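Local coordinates for protein Udp-n-acetylglucosamine pyrophosphorylase (Trypanosoma brucei, PDB 4BQH) that probably catalyses the formation of UDP-N-acetylglucosamine and diphosphate from UTP and N-acetylglucosamine 1-phosphate, the final step in making this nucleotide sugar, at residues G134-D139 with K145-M150; T39-N44 with R228-A233; F83-S86 with R90-G93. All blocks are in the same frame, centred on the assembly; numbering follows the deposited sequence.

Interaction 1: residues G134-D139 with K145-M150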
ATOM      1  N   GLY A 134       4.161  -5.626  -9.672  1.00 12.23           N
ATOM      2  CA  GLY A 134       4.656  -4.315 -10.091  1.00 12.08           C
ATOM      3  C   GLY A 134       5.183  -4.274 -11.520  1.00 11.85           C
ATOM      4  O   GLY A 134       5.277  -3.202 -12.123  1.00 10.83           O
ATOM      5  N   PHE A 135       5.525  -5.438 -12.063  1.00 12.45           N
ATOM      6  CA  PHE A 135       6.000  -5.528 -13.459  1.00 13.13           C
ATOM      7  C   PHE A 135       4.835  -5.398 -14.443  1.00 13.24           C
ATOM      8  O   PHE A 135       5.044  -5.127 -15.647  1.00 13.56           O
ATOM      9  CB  PHE A 135       6.683  -6.894 -13.740  1.00 13.24           C
ATOM     10  CG  PHE A 135       8.011  -7.123 -13.052  1.00 14.25           C
ATOM     11  CD1 PHE A 135       8.288  -6.634 -11.783  1.00 14.75           C
ATOM     12  CD2 PHE A 135       8.968  -7.930 -13.663  1.00 14.69           C
ATOM     13  CE1 PHE A 135       9.493  -6.904 -11.163  1.00 15.08           C
ATOM     14  CE2 PHE A 135      10.182  -8.189 -13.048  1.00 15.35           C
ATOM     15  CZ  PHE A 135      10.444  -7.679 -11.796  1.00 14.10           C
ATOM     16  N   PHE A 136       3.611  -5.616 -13.960  1.00 13.76           N
ATOM     17  CA  PHE A 136       2.432  -5.720 -14.839  1.00 13.97           C
ATOM     18  C   PHE A 136       2.158  -4.442 -15.626  1.00 14.27           C
ATOM     19  O   PHE A 136       2.196  -3.330 -15.067  1.00 13.69           O
ATOM     20  CB  PHE A 136       1.187  -6.115 -14.034  1.00 14.11           C
ATOM     21  CG  PHE A 136      -0.043  -6.346 -14.874  1.00 14.69           C
ATOM     22  CD1 PHE A 136      -0.230  -7.556 -15.543  1.00 15.81           C
ATOM     23  CD2 PHE A 136      -1.025  -5.360 -14.985  1.00 15.06           C
ATOM     24  CE1 PHE A 136      -1.359  -7.766 -16.332  1.00 15.42           C
ATOM     25  CE2 PHE A 136      -2.157  -5.573 -15.764  1.00 15.92           C
ATOM     26  CZ  PHE A 136      -2.322  -6.780 -16.433  1.00 15.34           C
ATOM     27  N   THR A 137       1.871  -4.612 -16.919  1.00 15.17           N
ATOM     28  CA  THR A 137       1.540  -3.499 -17.821  1.00 16.76           C
ATOM     29  C   THR A 137       0.092  -3.640 -18.259  1.00 18.41           C
ATOM     30  O   THR A 137      -0.288  -4.641 -18.878  1.00 19.53           O
ATOM     31  CB  THR A 137       2.494  -3.479 -19.045  1.00 17.42           C
ATOM     32  OG1 THR A 137       3.832  -3.304 -18.570  1.00 18.75           O
ATOM     33  CG2 THR A 137       2.160  -2.346 -20.000  1.00 18.19           C
ATOM     34  N   CYS A 138      -0.731  -2.659 -17.916  1.00 19.20           N
ATOM     35  CA  CYS A 138      -2.138  -2.681 -18.313  1.00 19.58           C
ATOM     36  C   CYS A 138      -2.309  -2.440 -19.807  1.00 22.06           C
ATOM     37  O   CYS A 138      -1.758  -1.490 -20.351  1.00 20.75           O
ATOM     38  CB  CYS A 138      -2.925  -1.612 -17.562  1.00 20.30           C
ATOM     39  SG  CYS A 138      -3.123  -1.920 -15.806  1.00 20.32           S
ATOM     40  N   ASP A 139      -3.082  -3.314 -20.458  1.00 23.94           N
ATOM     41  CA  ASP A 139      -3.559  -3.060 -21.808  1.00 27.75           C
ATOM     42  C   ASP A 139      -4.598  -1.967 -21.756  1.00 25.76           C
ATOM     43  O   ASP A 139      -5.250  -1.747 -20.721  1.00 27.18           O
ATOM     44  CB  ASP A 139      -4.215  -4.315 -22.386  1.00 31.01           C
ATOM     45  CG  ASP A 139      -3.256  -5.476 -22.487  1.00 33.29           C
ATOM     46  OD1 ASP A 139      -2.053  -5.253 -22.750  1.00 38.32           O
ATOM     47  OD2 ASP A 139      -3.717  -6.614 -22.289  1.00 37.14           O
ATOM     48  N   LYS A 145       3.464   1.362 -19.655  1.00 17.88           N
ATOM     49  CA  LYS A 145       4.249   1.481 -18.438  1.00 15.83           C
ATOM     50  C   LYS A 145       3.796   0.439 -17.436  1.00 14.89           C
ATOM     51  O   LYS A 145       2.598   0.189 -17.307  1.00 14.86           O
ATOM     52  CB  LYS A 145       4.060   2.873 -17.832  1.00 15.50           C
ATOM     53  CG  LYS A 145       4.526   4.004 -18.747  1.00 14.62           C
ATOM     54  CD  LYS A 145       4.219   5.336 -18.128  1.00 14.45           C
ATOM     55  CE  LYS A 145       4.620   6.458 -19.094  1.00 14.74           C
ATOM     56  NZ  LYS A 145       4.161   7.755 -18.526  1.00 15.15           N
ATOM     57  N   SER A 146       4.765  -0.158 -16.751  1.00 13.58           N
ATOM     58  CA  SER A 146       4.486  -1.044 -15.615  1.00 12.68           C
ATOM     59  C   SER A 146       3.830  -0.289 -14.448  1.00 12.00           C
ATOM     60  O   SER A 146       3.872   0.941 -14.364  1.00 11.74           O
ATOM     61  CB  SER A 146       5.763  -1.760 -15.139  1.00 12.11           C
ATOM     62  OG  SER A 146       6.747  -0.877 -14.589  1.00 12.20           O
ATOM     63  N   LEU A 147       3.203  -1.037 -13.552  1.00 10.89           N
ATOM     64  CA  LEU A 147       2.710  -0.437 -12.328  1.00 10.35           C
ATOM     65  C   LEU A 147       3.852   0.229 -11.535  1.00 10.14           C
ATOM     66  O   LEU A 147       3.671   1.345 -11.060  1.00  9.98           O
ATOM     67  CB  LEU A 147       1.928  -1.463 -11.491  1.00 10.44           C
ATOM     68  CG  LEU A 147       0.655  -1.997 -12.168  1.00 10.65           C
ATOM     69  CD1 LEU A 147       0.124  -3.134 -11.300  1.00 10.56           C
ATOM     70  CD2 LEU A 147      -0.400  -0.918 -12.350  1.00 10.90           C
ATOM     71  N   PHE A 148       5.018  -0.414 -11.426  1.00 10.62           N
ATOM     72  CA  PHE A 148       6.178   0.231 -10.767  1.00 11.03           C
ATOM     73  C   PHE A 148       6.510   1.573 -11.422  1.00 11.68           C
ATOM     74  O   PHE A 148       6.690   2.563 -10.741  1.00 11.49           O
ATOM     75  CB  PHE A 148       7.436  -0.646 -10.769  1.00 11.03           C
ATOM     76  CG  PHE A 148       7.494  -1.674  -9.663  1.00 11.57           C
ATOM     77  CD1 PHE A 148       7.216  -1.326  -8.341  1.00 11.70           C
ATOM     78  CD2 PHE A 148       7.929  -2.978  -9.931  1.00 11.51           C
ATOM     79  CE1 PHE A 148       7.315  -2.276  -7.316  1.00 12.00           C
ATOM     80  CE2 PHE A 148       8.038  -3.935  -8.899  1.00 11.54           C
ATOM     81  CZ  PHE A 148       7.722  -3.585  -7.591  1.00 11.17           C
ATOM     82  N   MET A 149       6.562   1.600 -12.749  1.00 12.30           N
ATOM     83  CA  MET A 149       6.954   2.810 -13.448  1.00 12.73           C
ATOM     84  C   MET A 149       6.011   3.960 -13.153  1.00 12.46           C
ATOM     85  O   MET A 149       6.464   5.068 -12.886  1.00 12.37           O
ATOM     86  CB  MET A 149       7.031   2.562 -14.960  1.00 12.93           C
ATOM     87  CG  MET A 149       7.428   3.797 -15.746  1.00 14.23           C
ATOM     88  SD  MET A 149       7.947   3.229 -17.371  1.00 17.32           S
ATOM     89  CE  MET A 149       8.486   4.778 -18.088  1.00 17.42           C
ATOM     90  N   MET A 150       4.702   3.697 -13.171  1.00 12.99           N
ATOM     91  CA  MET A 150       3.722   4.754 -12.911  1.00 13.40           C
ATOM     92  C   MET A 150       3.803   5.261 -11.459  1.00 12.60           C
ATOM     93  O   MET A 150       3.664   6.458 -11.227  1.00 12.09           O
ATOM     94  CB  MET A 150       2.305   4.342 -13.310  1.00 15.54           C
ATOM     95  CG  MET A 150       2.101   4.358 -14.835  1.00 18.34           C
ATOM     96  SD  MET A 150       0.470   3.801 -15.386  1.00 22.73           S
ATOM     97  CE  MET A 150       0.541   2.097 -14.871  1.00 21.63           C
TER
HETATM   98  O   HOH W   1       0.440  -1.142 -15.906  1.00 24.41           O
HETATM   99  O   HOH W   2       0.346   0.447 -19.457  1.00 27.99           O
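Gly-134 packs against one face of the Phe-148 ring through its CA, and this is the tight end of the contact. The CA sits 3.7 Å from the ring centroid, in a CH-pi contact offset toward the rim. The carbonyl of the same glycine takes the Phe-148 backbone N-H. This bond, Phe-148 N to Gly-134 O, is 2.9 Å long and nearly straight at 168°. Phe-135 meets the ring of Phe-148 at its edge, CD1 to CE2 at 4.0 Å. Phe-191 of helix 185-194 stacks on Phe-135 and also touches Phe-148.

A second backbone bond runs from Leu-147 N to Phe-136 O and is more bent, at 142°. The CB of Phe-136 rests on Leu-147 CD1.

Toward Thr-137 and Cys-138 the contact loosens and water takes over. One water donates to Phe-136 O and Lys-145 O and accepts from Cys-138 N. Beside it, Thr-137 CG2 touches Lys-145 O at 3.7 Å.

Ser-146 caps the helix that follows. Its OG lies between the backbone N and the carbonyl carbon (chi1 66°) and accepts from Met-149 N at 3.1 Å. The loop folds back on the N-capped first turn of helix 147-166, in a largely buried contact.

Interaction 2: residues T39-N44 with R228-A233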
ATOM      1  N   THR A  39      17.469 -24.458   4.899  1.00 16.84           N
ATOM      2  CA  THR A  39      18.293 -23.355   5.394  1.00 17.91           C
ATOM      3  C   THR A  39      18.042 -22.051   4.617  1.00 17.03           C
ATOM      4  O   THR A  39      17.838 -20.981   5.229  1.00 16.82           O
ATOM      5  CB  THR A  39      19.800 -23.737   5.383  1.00 18.36           C
ATOM      6  OG1 THR A  39      20.032 -24.840   6.283  1.00 19.52           O
ATOM      7  CG2 THR A  39      20.650 -22.563   5.816  1.00 20.25           C
ATOM      8  N   ALA A  40      18.039 -22.124   3.281  1.00 15.80           N
ATOM      9  CA  ALA A  40      17.843 -20.927   2.472  1.00 15.35           C
ATOM     10  C   ALA A  40      16.462 -20.332   2.774  1.00 15.58           C
ATOM     11  O   ALA A  40      16.330 -19.124   2.912  1.00 15.75           O
ATOM     12  CB  ALA A  40      17.962 -21.227   0.982  1.00 15.61           C
ATOM     13  N   GLN A  41      15.456 -21.197   2.889  1.00 14.71           N
ATOM     14  CA  GLN A  41      14.090 -20.707   3.129  1.00 14.05           C
ATOM     15  C   GLN A  41      13.987 -20.018   4.480  1.00 13.88           C
ATOM     16  O   GLN A  41      13.513 -18.891   4.556  1.00 13.79           O
ATOM     17  CB  GLN A  41      13.064 -21.822   3.025  1.00 13.95           C
ATOM     18  CG  GLN A  41      11.633 -21.329   3.254  1.00 14.09           C
ATOM     19  CD  GLN A  41      10.627 -22.462   3.400  1.00 14.22           C
ATOM     20  OE1 GLN A  41      10.989 -23.587   3.751  1.00 14.18           O
ATOM     21  NE2 GLN A  41       9.345 -22.164   3.134  1.00 13.78           N
ATOM     22  N   ILE A  42      14.433 -20.681   5.535  1.00 13.16           N
ATOM     23  CA  ILE A  42      14.293 -20.118   6.885  1.00 14.57           C
ATOM     24  C   ILE A  42      15.133 -18.839   7.023  1.00 14.90           C
ATOM     25  O   ILE A  42      14.710 -17.886   7.677  1.00 14.94           O
ATOM     26  CB  ILE A  42      14.637 -21.155   7.969  1.00 14.89           C
ATOM     27  CG1 ILE A  42      13.632 -22.313   7.943  1.00 15.51           C
ATOM     28  CG2 ILE A  42      14.700 -20.535   9.362  1.00 14.69           C
ATOM     29  CD1 ILE A  42      14.133 -23.538   8.687  1.00 16.09           C
ATOM     30  N   THR A  43      16.286 -18.814   6.356  1.00 15.40           N
ATOM     31  CA  THR A  43      17.179 -17.637   6.339  1.00 15.89           C
ATOM     32  C   THR A  43      16.649 -16.441   5.536  1.00 16.30           C
ATOM     33  O   THR A  43      16.626 -15.306   6.035  1.00 16.92           O
ATOM     34  CB  THR A  43      18.596 -18.037   5.829  1.00 16.72           C
ATOM     35  OG1 THR A  43      19.123 -19.065   6.678  1.00 16.78           O
ATOM     36  CG2 THR A  43      19.540 -16.858   5.856  1.00 17.14           C
ATOM     37  N   ASN A  44      16.227 -16.692   4.300  1.00 16.49           N
ATOM     38  CA  ASN A  44      15.909 -15.647   3.335  1.00 16.86           C
ATOM     39  C   ASN A  44      14.437 -15.319   3.210  1.00 16.47           C
ATOM     40  O   ASN A  44      14.099 -14.213   2.774  1.00 16.95           O
ATOM     41  CB  ASN A  44      16.433 -16.024   1.957  1.00 18.31           C
ATOM     42  CG  ASN A  44      17.912 -16.317   1.974  1.00 20.49           C
ATOM     43  OD1 ASN A  44      18.658 -15.743   2.776  1.00 23.15           O
ATOM     44  ND2 ASN A  44      18.343 -17.231   1.115  1.00 21.64           N
ATOM     45  N   ARG A 228      10.448 -32.326   1.796  1.00 13.32           N
ATOM     46  CA  ARG A 228      11.495 -32.542   2.769  1.00 14.86           C
ATOM     47  C   ARG A 228      12.456 -31.346   2.873  1.00 14.72           C
ATOM     48  O   ARG A 228      13.198 -31.240   3.855  1.00 17.44           O
ATOM     49  CB  ARG A 228      12.229 -33.868   2.490  1.00 16.43           C
ATOM     50  CG  ARG A 228      11.350 -35.077   2.819  1.00 19.49           C
ATOM     51  CD  ARG A 228      12.105 -36.367   2.638  1.00 23.26           C
ATOM     52  NE  ARG A 228      13.239 -36.420   3.553  1.00 26.57           N
ATOM     53  CZ  ARG A 228      14.074 -37.442   3.661  1.00 28.57           C
ATOM     54  NH1 ARG A 228      13.935 -38.550   2.896  1.00 28.38           N
ATOM     55  NH2 ARG A 228      15.063 -37.345   4.527  1.00 28.92           N
ATOM     56  N   GLY A 229      12.434 -30.459   1.886  1.00 14.31           N
ATOM     57  CA  GLY A 229      13.324 -29.306   1.864  1.00 14.76           C
ATOM     58  C   GLY A 229      12.609 -27.959   1.963  1.00 14.91           C
ATOM     59  O   GLY A 229      13.199 -26.922   1.674  1.00 14.73           O
ATOM     60  N   ARG A 230      11.350 -27.966   2.377  1.00 13.87           N
ATOM     61  CA  ARG A 230      10.578 -26.717   2.387  1.00 13.90           C
ATOM     62  C   ARG A 230       9.408 -26.790   3.346  1.00 14.09           C
ATOM     63  O   ARG A 230       8.612 -27.731   3.288  1.00 12.79           O
ATOM     64  CB  ARG A 230      10.078 -26.383   0.979  1.00 15.01           C
ATOM     65  CG  ARG A 230       9.441 -25.000   0.869  1.00 15.58           C
ATOM     66  CD  ARG A 230       9.258 -24.562  -0.576  1.00 17.15           C
ATOM     67  NE  ARG A 230       8.723 -23.192  -0.628  1.00 18.51           N
ATOM     68  CZ  ARG A 230       9.471 -22.098  -0.493  1.00 18.90           C
ATOM     69  NH1 ARG A 230      10.780 -22.208  -0.278  1.00 17.71           N
ATOM     70  NH2 ARG A 230       8.906 -20.901  -0.558  1.00 19.90           N
ATOM     71  N   ILE A 231       9.306 -25.799   4.233  1.00 13.12           N
ATOM     72  CA  ILE A 231       8.133 -25.708   5.090  1.00 14.05           C
ATOM     73  C   ILE A 231       7.016 -24.972   4.379  1.00 13.78           C
ATOM     74  O   ILE A 231       7.246 -24.142   3.504  1.00 13.36           O
ATOM     75  CB  ILE A 231       8.412 -25.039   6.457  1.00 15.86           C
ATOM     76  CG1 ILE A 231       8.624 -23.542   6.320  1.00 16.31           C
ATOM     77  CG2 ILE A 231       9.561 -25.707   7.196  1.00 16.61           C
ATOM     78  CD1 ILE A 231       8.364 -22.810   7.628  1.00 17.54           C
ATOM     79  N   CYS A 232       5.793 -25.313   4.753  1.00 14.46           N
ATOM     80  CA  CYS A 232       4.637 -24.614   4.280  1.00 15.37           C
ATOM     81  C   CYS A 232       4.661 -23.224   4.929  1.00 13.64           C
ATOM     82  O   CYS A 232       4.756 -23.095   6.146  1.00 13.66           O
ATOM     83  CB  CYS A 232       3.374 -25.353   4.703  1.00 18.12           C
ATOM     84  SG  CYS A 232       1.993 -24.661   3.805  1.00 28.27           S
ATOM     85  N   ALA A 233       4.630 -22.197   4.093  1.00 13.02           N
ATOM     86  CA  ALA A 233       4.575 -20.802   4.570  1.00 12.89           C
ATOM     87  C   ALA A 233       3.851 -19.966   3.530  1.00 13.03           C
ATOM     88  O   ALA A 233       3.751 -20.341   2.348  1.00 13.50           O
ATOM     89  CB  ALA A 233       5.978 -20.245   4.866  1.00 12.60           C
TER
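The side-chain amide of Gln-41 lies over one face of the Arg-230 guanidinium. Its NE2 sits 3.6 Å above the guanidinium plane, over the centre of the group. The two planes are only 16° apart, so the groups are stacked, although the side chains cross at about a right angle. The Gln-41 chain itself continues the contact, with CG 3.7 Å from Arg-230 NH1.

The edge of the same amide is used for hydrogen bonds. Gln-41 OE1 accepts from Ile-231 N at 2.8 Å, in the carbonyl plane on a lone pair. Gln-41 NE2 donates to Ile-231 O at 2.9 Å. That bond is almost straight, at 175°. The acceptor lies in the amide plane of Gln-41, while the donor is somewhat tilted from the plane of the Ile-231 carbonyl. One amide thus holds both backbone polar groups of one residue, and the pair of bonds fixes which way the amide is turned.

The reach comes from an extended chain. CG of Gln-41 stands opposite the backbone N (chi1 -179°), and the chain stays stretched beyond it, carrying the amide from helix 32-44 to strand 230-234. Ile-231 CG1 packs at 3.5 Å from both OE1 and NE2. Farther along the strand, Ala-233 CB approaches NE2 at 4.2 Å.

Glu-45, just past the helix, forms a salt bridge with Arg-230 NH2. The next strand residue after Ile-231, Cys-232, is joined to Cys-215 by a disulfide. Strand 230-234 is the middle strand of a three-stranded antiparallel sheet, so the amide joins helix 32-44 to that sheet. Because the amide pairs with the N-H and C=O of Ile-231, these buried polar atoms are satisfied without a charge, and Glu-45 probably offsets the charge of the stacked arginine.

Interaction 3: residues F83-S86 with R90-G93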
ATOM      1  N   PHE A  83     -12.790  13.724   8.239  1.00 13.25           N
ATOM      2  CA  PHE A  83     -12.621  14.568   7.058  1.00 12.06           C
ATOM      3  C   PHE A  83     -13.180  13.784   5.865  1.00 12.54           C
ATOM      4  O   PHE A  83     -12.689  12.680   5.556  1.00 11.98           O
ATOM      5  CB  PHE A  83     -11.121  14.838   6.897  1.00 12.40           C
ATOM      6  CG  PHE A  83     -10.753  15.852   5.836  1.00 12.14           C
ATOM      7  CD1 PHE A  83     -11.578  16.939   5.534  1.00 12.87           C
ATOM      8  CD2 PHE A  83      -9.540  15.723   5.175  1.00 12.73           C
ATOM      9  CE1 PHE A  83     -11.194  17.873   4.565  1.00 12.36           C
ATOM     10  CE2 PHE A  83      -9.145  16.646   4.214  1.00 13.33           C
ATOM     11  CZ  PHE A  83      -9.980  17.717   3.908  1.00 12.26           C
ATOM     12  N   ASP A  84     -14.215  14.336   5.234  1.00 11.25           N
ATOM     13  CA  ASP A  84     -14.898  13.652   4.149  1.00 12.26           C
ATOM     14  C   ASP A  84     -14.773  14.464   2.855  1.00 11.92           C
ATOM     15  O   ASP A  84     -15.392  15.500   2.699  1.00 12.76           O
ATOM     16  CB  ASP A  84     -16.355  13.380   4.531  1.00 12.71           C
ATOM     17  CG  ASP A  84     -17.066  12.427   3.565  1.00 12.70           C
ATOM     18  OD1 ASP A  84     -16.636  12.296   2.407  1.00 12.74           O
ATOM     19  OD2 ASP A  84     -18.048  11.788   3.999  1.00 14.05           O
ATOM     20  N   ILE A  85     -13.958  13.970   1.936  1.00 11.78           N
ATOM     21  CA  ILE A  85     -13.799  14.604   0.634  1.00 12.24           C
ATOM     22  C   ILE A  85     -14.241  13.656  -0.499  1.00 12.07           C
ATOM     23  O   ILE A  85     -13.704  13.685  -1.596  1.00 12.92           O
ATOM     24  CB  ILE A  85     -12.367  15.156   0.475  1.00 13.02           C
ATOM     25  CG1 ILE A  85     -11.321  14.063   0.700  1.00 13.45           C
ATOM     26  CG2 ILE A  85     -12.143  16.285   1.471  1.00 12.92           C
ATOM     27  CD1 ILE A  85      -9.887  14.502   0.463  1.00 14.81           C
ATOM     28  N   SER A  86     -15.285  12.877  -0.225  1.00 11.77           N
ATOM     29  CA  SER A  86     -15.629  11.706  -1.042  1.00 12.74           C
ATOM     30  C   SER A  86     -16.491  12.010  -2.270  1.00 14.11           C
ATOM     31  O   SER A  86     -16.820  11.100  -3.017  1.00 14.48           O
ATOM     32  CB  SER A  86     -16.260  10.592  -0.187  1.00 12.94           C
ATOM     33  OG  SER A  86     -17.514  11.007   0.346  1.00 13.66           O
ATOM     34  N   ARG A  90     -18.678  17.670  -1.909  1.00 25.89           N
ATOM     35  CA  ARG A  90     -18.016  17.804  -0.605  1.00 23.94           C
ATOM     36  C   ARG A  90     -16.665  18.491  -0.721  1.00 22.57           C
ATOM     37  O   ARG A  90     -16.231  19.171   0.208  1.00 24.85           O
ATOM     38  CB  ARG A  90     -17.852  16.444   0.050  1.00 23.80           C
ATOM     39  CG  ARG A  90     -19.147  15.782   0.436  1.00 24.55           C
ATOM     40  CD  ARG A  90     -18.854  14.370   0.899  1.00 25.35           C
ATOM     41  NE  ARG A  90     -20.044  13.650   1.336  1.00 25.16           N
ATOM     42  CZ  ARG A  90     -20.606  13.767   2.542  1.00 27.08           C
ATOM     43  NH1 ARG A  90     -20.109  14.600   3.459  1.00 26.02           N
ATOM     44  NH2 ARG A  90     -21.678  13.037   2.834  1.00 26.89           N
ATOM     45  N   ARG A  91     -15.990  18.324  -1.848  1.00 22.15           N
ATOM     46  CA  ARG A  91     -14.718  19.004  -2.049  1.00 22.89           C
ATOM     47  C   ARG A  91     -14.903  20.499  -2.349  1.00 24.28           C
ATOM     48  O   ARG A  91     -14.084  21.321  -1.929  1.00 24.03           O
ATOM     49  CB  ARG A  91     -13.876  18.324  -3.121  1.00 23.94           C
ATOM     50  CG  ARG A  91     -13.423  16.925  -2.719  1.00 23.20           C
ATOM     51  CD  ARG A  91     -12.365  16.391  -3.656  1.00 25.42           C
ATOM     52  NE  ARG A  91     -12.870  16.246  -5.016  1.00 26.25           N
ATOM     53  CZ  ARG A  91     -13.595  15.215  -5.451  1.00 26.69           C
ATOM     54  NH1 ARG A  91     -13.923  14.210  -4.637  1.00 23.39           N
ATOM     55  NH2 ARG A  91     -13.998  15.193  -6.713  1.00 26.01           N
ATOM     56  N   ARG A  92     -15.973  20.848  -3.059  1.00 25.50           N
ATOM     57  CA  ARG A  92     -16.257  22.262  -3.359  1.00 25.56           C
ATOM     58  C   ARG A  92     -16.483  23.072  -2.079  1.00 24.17           C
ATOM     59  O   ARG A  92     -15.922  24.156  -1.916  1.00 24.76           O
ATOM     60  CB  ARG A  92     -17.479  22.394  -4.279  1.00 28.75           C
ATOM     61  CG  ARG A  92     -17.192  22.258  -5.768  1.00 31.85           C
ATOM     62  CD  ARG A  92     -18.339  22.856  -6.590  1.00 33.34           C
ATOM     63  N   GLY A  93     -17.291  22.533  -1.166  1.00 22.55           N
ATOM     64  CA  GLY A  93     -17.619  23.194   0.096  1.00 20.95           C
ATOM     65  C   GLY A  93     -16.422  23.370   1.023  1.00 20.97           C
ATOM     66  O   GLY A  93     -16.472  24.154   1.969  1.00 23.30           O
TER
HETATM   67  O   HOH W   3     -18.005  16.329   3.671  1.00 22.56           O
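Asp-84 and Arg-90 stack their flat charged groups across a short strand-to-helix connection. The carboxylate and guanidinium planes are 3° apart. Asp-84 OD2 lies over the centre of the guanidinium and 3.5 Å from Arg-90 NH1. The oxygen lies well out of the guanidinium plane, so the salt bridge is electrostatic and not a hydrogen bond. The other carboxylate oxygen, Asp-84 OD1, touches the aliphatic part of the arginine, 3.4 Å from CD.

The carboxylate is set by an Asx turn. Asp-84 OD1 accepts from Ser-86 N at 3.0 Å, met nearly along its C-O axis. It also accepts from Ser-86 OG at 2.6 Å, on the syn lone pair. Two donors from one serine thus grip one oxygen. They hold the carboxylate in the plane that faces the arginine. With chi1 at 65° the Ser-86 hydroxyl turns back over its own backbone toward the carboxylate.

A water bridges the same pair at the edge of the guanidinium. It lies in the guanidinium plane, accepting from Arg-90 NH1 and donating to Asp-84 O.

The next helix residue works on the other part of the turn. Arg-91 CG packs on Ile-85 CB at 3.8 Å, and the chain then bends at chi3 (-63°) to bring its guanidinium back to the turn. There Arg-91 NH1 donates to Ile-85 O at 3.1 Å, with the oxygen near the guanidinium plane. Arg-91 NH1 has a second, charged partner in Asp-429, which probably helps to hold the guanidinium.

Farther out, backbone bonds from Phe-83 and Ile-85 to Gln-427 tie the turn to strand 423-427, which runs parallel to strand 83-84 in the large mixed sheet. Gln-94 NE2 donates to both Asp-84 O and Arg-90 O.

In the fold
Interaction 1 is a buried contact about 15 Å from the chain centre. Interaction 2 is partly buried and interaction 3 lies at the surface, and these two sit on opposite sides of that centre, with their centres about 49 Å apart. The three share no helix or strand. Interactions 1 and 3 are local, each closing a short connection into a helix. Interaction 2 joins parts 184 residues apart, and both others are nested inside the loop it closes. The chemistry differs: aromatic rings and backbone bonds in interaction 1, an amide bonded to a strand backbone and stacked on an arginine in interaction 2, and a carboxylate stacked on an arginine in interaction 3.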